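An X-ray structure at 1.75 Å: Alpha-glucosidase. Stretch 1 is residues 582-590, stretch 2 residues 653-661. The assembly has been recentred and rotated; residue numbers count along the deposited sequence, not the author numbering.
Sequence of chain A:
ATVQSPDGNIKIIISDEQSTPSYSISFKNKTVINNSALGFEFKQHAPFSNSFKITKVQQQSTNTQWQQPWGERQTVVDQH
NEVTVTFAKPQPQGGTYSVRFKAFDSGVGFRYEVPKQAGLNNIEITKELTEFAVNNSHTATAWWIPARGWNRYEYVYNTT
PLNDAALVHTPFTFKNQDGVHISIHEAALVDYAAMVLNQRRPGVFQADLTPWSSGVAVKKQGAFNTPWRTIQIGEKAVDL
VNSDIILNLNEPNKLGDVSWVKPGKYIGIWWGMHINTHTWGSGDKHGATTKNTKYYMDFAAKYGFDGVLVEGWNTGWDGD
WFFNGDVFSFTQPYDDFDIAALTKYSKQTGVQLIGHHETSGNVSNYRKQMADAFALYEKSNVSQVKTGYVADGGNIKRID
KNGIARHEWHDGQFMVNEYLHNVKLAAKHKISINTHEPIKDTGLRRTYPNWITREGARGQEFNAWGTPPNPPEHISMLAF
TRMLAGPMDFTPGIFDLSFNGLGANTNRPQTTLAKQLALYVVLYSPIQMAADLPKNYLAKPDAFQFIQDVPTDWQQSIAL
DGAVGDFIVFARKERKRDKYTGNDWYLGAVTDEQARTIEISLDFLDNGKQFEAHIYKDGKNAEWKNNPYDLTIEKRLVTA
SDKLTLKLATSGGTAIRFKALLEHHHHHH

Stretch 1, residues 582-590: GNDWYLGAV
Stretch 2, residues 653-661: GTAIRFKAL

The strand that begins at W585 runs antiparallel to the strand that begins at G653, their axes 178° apart in direction and 4.6 Å apart at closest approach. Backbone angles are extended throughout, from -104/156 at W585 to -137/156 at V590, and W585 pairs with F658, L587 with I656 and A589 with T654 as hydrogen-bonded pairs, with Y586-R657, G588-A655 and V590-G653 as the non-hydrogen-bonded pairs.

Ahead of the strand, N583 (m) rests its CB 3.6 Å from A660 CB. D584 (phi/psi -85/144, chi1 -71°) then links to R657 and A660 across the contact. Its OD1 accepts from both R657 NE and R657 NH2, each at 2.9 Å, in a salt bridge that lies at the guanidinium edge; the R657 chain is extended, t at chi1 to chi3, and its NE and NH2 reach D584 OD1. D584 OD2 accepts from A660 N at 3.0 Å, and a water 2.7 Å from D584 OD2 and 2.9 Å from A660 O donates to both.

W585 N donates to F658 O (3.2 Å) and W585 O accepts from F658 N (2.8 Å). Both side chains are m, with W585 CB 4.0 Å from F658 CB, but the indole leads away from the other strand. On the opposite face Y586 (m, chi2 77°) brings its OH 3.4 Å from R657 CD.

L587 exchanges two 2.9 Å bonds with I656, L587 N to I656 O and I656 N to L587 O. Its side chain (chi1 t, chi2 147°) shares a face with W585 and F658: L587 CB meets the ring edge at F658 CE2 (3.8 Å), and L587 CD2 lies 4.1 Å from I656 CD1.

G588 CA approaches T654 O at 3.3 Å, a CA-H...O contact. A589 N donates to T654 O (2.9 Å) and T654 N to A589 O (3.0 Å). At V590 (m), the CA lies just 4.2 Å from G653 CA; a CB on G653 would clash with A589 O.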

ATOM      1  N   GLY A 582       5.237  23.853   7.491  1.00 20.69           N
ATOM      2  CA  GLY A 582       4.242  23.791   6.443  1.00 21.16           C
ATOM      3  C   GLY A 582       4.583  24.591   5.205  1.00 21.75           C
ATOM      4  O   GLY A 582       3.782  24.615   4.264  1.00 22.89           O
ATOM      5  N   ASN A 583       5.753  25.232   5.160  1.00 19.66           N
ATOM      6  CA  ASN A 583       6.097  26.069   4.020  1.00 19.79           C
ATOM      7  C   ASN A 583       7.006  25.400   2.996  1.00 19.94           C
ATOM      8  O   ASN A 583       7.069  25.880   1.859  1.00 21.18           O
ATOM      9  CB  ASN A 583       6.766  27.360   4.496  1.00 21.46           C
ATOM     10  CG  ASN A 583       5.868  28.175   5.388  1.00 25.34           C
ATOM     11  OD1 ASN A 583       6.300  28.672   6.428  1.00 30.00           O
ATOM     12  ND2 ASN A 583       4.608  28.307   4.997  1.00 21.27           N
ATOM     13  N   ASP A 584       7.710  24.322   3.351  1.00 19.08           N
ATOM     14  CA  ASP A 584       8.655  23.711   2.423  1.00 17.22           C
ATOM     15  C   ASP A 584       7.967  22.729   1.478  1.00 19.07           C
ATOM     16  O   ASP A 584       7.036  22.011   1.864  1.00 16.90           O
ATOM     17  CB  ASP A 584       9.764  22.979   3.175  1.00 16.21           C
ATOM     18  CG  ASP A 584      10.720  23.917   3.863  1.00 18.18           C
ATOM     19  OD1 ASP A 584      11.706  23.412   4.444  1.00 18.61           O
ATOM     20  OD2 ASP A 584      10.490  25.151   3.822  1.00 19.65           O
ATOM     21  N   TRP A 585       8.448  22.699   0.237  1.00 17.44           N
ATOM     22  CA  TRP A 585       8.110  21.679  -0.744  1.00 16.05           C
ATOM     23  C   TRP A 585       9.269  20.704  -0.886  1.00 16.41           C
ATOM     24  O   TRP A 585      10.425  21.035  -0.616  1.00 15.63           O
ATOM     25  CB  TRP A 585       7.810  22.294  -2.112  1.00 15.57           C
ATOM     26  CG  TRP A 585       6.464  22.933  -2.243  1.00 17.50           C
ATOM     27  CD1 TRP A 585       6.118  24.213  -1.905  1.00 19.15           C
ATOM     28  CD2 TRP A 585       5.291  22.330  -2.792  1.00 17.12           C
ATOM     29  NE1 TRP A 585       4.792  24.439  -2.202  1.00 18.15           N
ATOM     30  CE2 TRP A 585       4.263  23.298  -2.747  1.00 16.32           C
ATOM     31  CE3 TRP A 585       5.006  21.059  -3.316  1.00 17.05           C
ATOM     32  CZ2 TRP A 585       2.972  23.035  -3.200  1.00 15.78           C
ATOM     33  CZ3 TRP A 585       3.718  20.798  -3.761  1.00 15.97           C
ATOM     34  CH2 TRP A 585       2.719  21.786  -3.700  1.00 17.28           C
ATOM     35  N   TYR A 586       8.945  19.494  -1.330  1.00 13.59           N
ATOM     36  CA  TYR A 586       9.938  18.462  -1.579  1.00 13.77           C
ATOM     37  C   TYR A 586       9.655  17.815  -2.924  1.00 14.51           C
ATOM     38  O   TYR A 586       8.505  17.743  -3.355  1.00 15.30           O
ATOM     39  CB  TYR A 586       9.921  17.404  -0.477  1.00 14.53           C
ATOM     40  CG  TYR A 586      10.571  17.887   0.794  1.00 14.42           C
ATOM     41  CD1 TYR A 586       9.902  18.753   1.658  1.00 15.33           C
ATOM     42  CD2 TYR A 586      11.863  17.493   1.118  1.00 14.66           C
ATOM     43  CE1 TYR A 586      10.512  19.214   2.818  1.00 16.36           C
ATOM     44  CE2 TYR A 586      12.475  17.938   2.272  1.00 15.43           C
ATOM     45  CZ  TYR A 586      11.799  18.797   3.114  1.00 16.69           C
ATOM     46  OH  TYR A 586      12.415  19.230   4.260  1.00 16.65           O
ATOM     47  N   LEU A 587      10.707  17.349  -3.589  1.00 13.08           N
ATOM     48  CA  LEU A 587      10.541  16.645  -4.849  1.00 13.06           C
ATOM     49  C   LEU A 587      11.368  15.368  -4.828  1.00 15.19           C
ATOM     50  O   LEU A 587      12.488  15.348  -4.305  1.00 15.06           O
ATOM     51  CB  LEU A 587      10.951  17.534  -6.043  1.00 13.36           C
ATOM     52  CG  LEU A 587      10.869  16.918  -7.443  1.00 14.67           C
ATOM     53  CD1 LEU A 587      10.511  17.979  -8.472  1.00 14.83           C
ATOM     54  CD2 LEU A 587      12.178  16.220  -7.826  1.00 12.49           C
ATOM     55  N   GLY A 588      10.818  14.305  -5.400  1.00 11.42           N
ATOM     56  CA  GLY A 588      11.598  13.108  -5.628  1.00 12.15           C
ATOM     57  C   GLY A 588      11.328  12.591  -7.026  1.00 14.44           C
ATOM     58  O   GLY A 588      10.186  12.633  -7.500  1.00 12.49           O
ATOM     59  N   ALA A 589      12.369  12.125  -7.711  1.00 13.88           N
ATOM     60  CA  ALA A 589      12.216  11.525  -9.030  1.00 11.74           C
ATOM     61  C   ALA A 589      13.093  10.283  -9.104  1.00 12.82           C
ATOM     62  O   ALA A 589      14.196  10.271  -8.555  1.00 13.06           O
ATOM     63  CB  ALA A 589      12.597  12.513 -10.143  1.00 11.26           C
ATOM     64  N   VAL A 590      12.594   9.229  -9.757  1.00 11.25           N
ATOM     65  CA  VAL A 590      13.396   8.035 -10.006  1.00 12.51           C
ATOM     66  C   VAL A 590      13.162   7.572 -11.437  1.00 13.36           C
ATOM     67  O   VAL A 590      12.134   7.866 -12.054  1.00 12.04           O
ATOM     68  CB  VAL A 590      13.097   6.869  -9.030  1.00 11.64           C
ATOM     69  CG1 VAL A 590      13.388   7.282  -7.579  1.00 11.01           C
ATOM     70  CG2 VAL A 590      11.670   6.375  -9.200  1.00 11.82           C
ATOM     71  N   GLY A 653      18.165   8.901  -9.518  1.00 11.82           N
ATOM     72  CA  GLY A 653      17.095   9.688  -8.935  1.00 11.76           C
ATOM     73  C   GLY A 653      17.610  11.038  -8.493  1.00 12.92           C
ATOM     74  O   GLY A 653      18.812  11.316  -8.528  1.00 14.56           O
ATOM     75  N   THR A 654      16.669  11.886  -8.088  1.00 12.34           N
ATOM     76  CA  THR A 654      16.975  13.202  -7.544  1.00 12.96           C
ATOM     77  C   THR A 654      16.009  13.478  -6.408  1.00 15.25           C
ATOM     78  O   THR A 654      14.819  13.156  -6.505  1.00 15.09           O
ATOM     79  CB  THR A 654      16.867  14.312  -8.606  1.00 17.82           C
ATOM     80  OG1 THR A 654      17.936  14.169  -9.546  1.00 24.78           O
ATOM     81  CG2 THR A 654      16.997  15.692  -7.977  1.00 15.15           C
ATOM     82  N   ALA A 655      16.532  14.048  -5.324  1.00 12.87           N
ATOM     83  CA  ALA A 655      15.738  14.477  -4.185  1.00 12.21           C
ATOM     84  C   ALA A 655      16.011  15.951  -3.950  1.00 14.97           C
ATOM     85  O   ALA A 655      17.169  16.385  -3.996  1.00 14.78           O
ATOM     86  CB  ALA A 655      16.088  13.670  -2.929  1.00 12.14           C
ATOM     87  N   ILE A 656      14.956  16.732  -3.709  1.00 13.09           N
ATOM     88  CA  ILE A 656      15.106  18.173  -3.536  1.00 13.44           C
ATOM     89  C   ILE A 656      14.300  18.630  -2.335  1.00 15.63           C
ATOM     90  O   ILE A 656      13.127  18.269  -2.193  1.00 15.20           O
ATOM     91  CB  ILE A 656      14.658  18.955  -4.781  1.00 14.60           C
ATOM     92  CG1 ILE A 656      15.381  18.444  -6.023  1.00 15.24           C
ATOM     93  CG2 ILE A 656      14.905  20.461  -4.578  1.00 14.39           C
ATOM     94  CD1 ILE A 656      14.955  19.153  -7.270  1.00 16.01           C
ATOM     95  N   ARG A 657      14.917  19.446  -1.488  1.00 15.94           N
ATOM     96  CA  ARG A 657      14.197  20.225  -0.492  1.00 14.58           C
ATOM     97  C   ARG A 657      14.101  21.662  -0.995  1.00 15.14           C
ATOM     98  O   ARG A 657      15.124  22.299  -1.253  1.00 17.86           O
ATOM     99  CB  ARG A 657      14.896  20.186   0.868  1.00 15.40           C
ATOM    100  CG  ARG A 657      14.274  21.145   1.860  1.00 15.58           C
ATOM    101  CD  ARG A 657      14.976  21.143   3.200  1.00 16.92           C
ATOM    102  NE  ARG A 657      14.317  22.105   4.081  1.00 18.77           N
ATOM    103  CZ  ARG A 657      14.783  22.478   5.269  1.00 21.07           C
ATOM    104  NH1 ARG A 657      15.922  21.972   5.723  1.00 20.16           N
ATOM    105  NH2 ARG A 657      14.108  23.363   5.997  1.00 20.54           N
ATOM    106  N   PHE A 658      12.878  22.160  -1.161  1.00 15.15           N
ATOM    107  CA  PHE A 658      12.648  23.561  -1.504  1.00 15.79           C
ATOM    108  C   PHE A 658      12.386  24.291  -0.197  1.00 19.27           C
ATOM    109  O   PHE A 658      11.264  24.281   0.319  1.00 19.41           O
ATOM    110  CB  PHE A 658      11.483  23.711  -2.475  1.00 17.13           C
ATOM    111  CG  PHE A 658      11.732  23.087  -3.809  1.00 16.62           C
ATOM    112  CD1 PHE A 658      12.420  23.785  -4.792  1.00 17.68           C
ATOM    113  CD2 PHE A 658      11.281  21.804  -4.082  1.00 14.52           C
ATOM    114  CE1 PHE A 658      12.654  23.211  -6.032  1.00 17.39           C
ATOM    115  CE2 PHE A 658      11.514  21.216  -5.319  1.00 15.30           C
ATOM    116  CZ  PHE A 658      12.200  21.922  -6.295  1.00 17.00           C
ATOM    117  N   LYS A 659      13.425  24.914   0.347  1.00 16.96           N
ATOM    118  CA  LYS A 659      13.317  25.573   1.642  1.00 17.59           C
ATOM    119  C   LYS A 659      12.742  26.971   1.440  1.00 20.58           C
ATOM    120  O   LYS A 659      13.374  27.820   0.805  1.00 20.38           O
ATOM    121  CB  LYS A 659      14.682  25.624   2.316  1.00 18.10           C
ATOM    122  CG  LYS A 659      14.698  26.334   3.643  1.00 23.97           C
ATOM    123  CD  LYS A 659      16.142  26.434   4.124  1.00 30.51           C
ATOM    124  CE  LYS A 659      16.214  26.763   5.596  1.00 38.41           C
ATOM    125  NZ  LYS A 659      17.628  26.725   6.059  0.71 41.76           N
ATOM    126  N   ALA A 660      11.543  27.210   1.975  1.00 20.59           N
ATOM    127  CA  ALA A 660      10.952  28.542   1.911  1.00 20.76           C
ATOM    128  C   ALA A 660      11.824  29.516   2.681  1.00 21.44           C
ATOM    129  O   ALA A 660      12.275  29.213   3.789  1.00 23.03           O
ATOM    130  CB  ALA A 660       9.537  28.534   2.489  1.00 19.37           C
ATOM    131  N   LEU A 661      12.072  30.680   2.088  1.00 25.14           N
ATOM    132  CA  LEU A 661      12.891  31.716   2.711  1.00 31.03           C
ATOM    133  C   LEU A 661      12.000  32.767   3.360  1.00 38.77           C
ATOM    134  O   LEU A 661      11.022  33.213   2.751  1.00 37.02           O
ATOM    135  CB  LEU A 661      13.827  32.361   1.687  1.00 27.76           C
ATOM    136  CG  LEU A 661      14.793  31.352   1.072  1.00 29.09           C
ATOM    137  CD1 LEU A 661      15.704  32.018   0.068  1.00 29.50           C
ATOM    138  CD2 LEU A 661      15.613  30.668   2.155  1.00 27.82           C
TER
HETATM  139  O   HOH W   1      11.353  27.034   5.519  1.00 25.01           O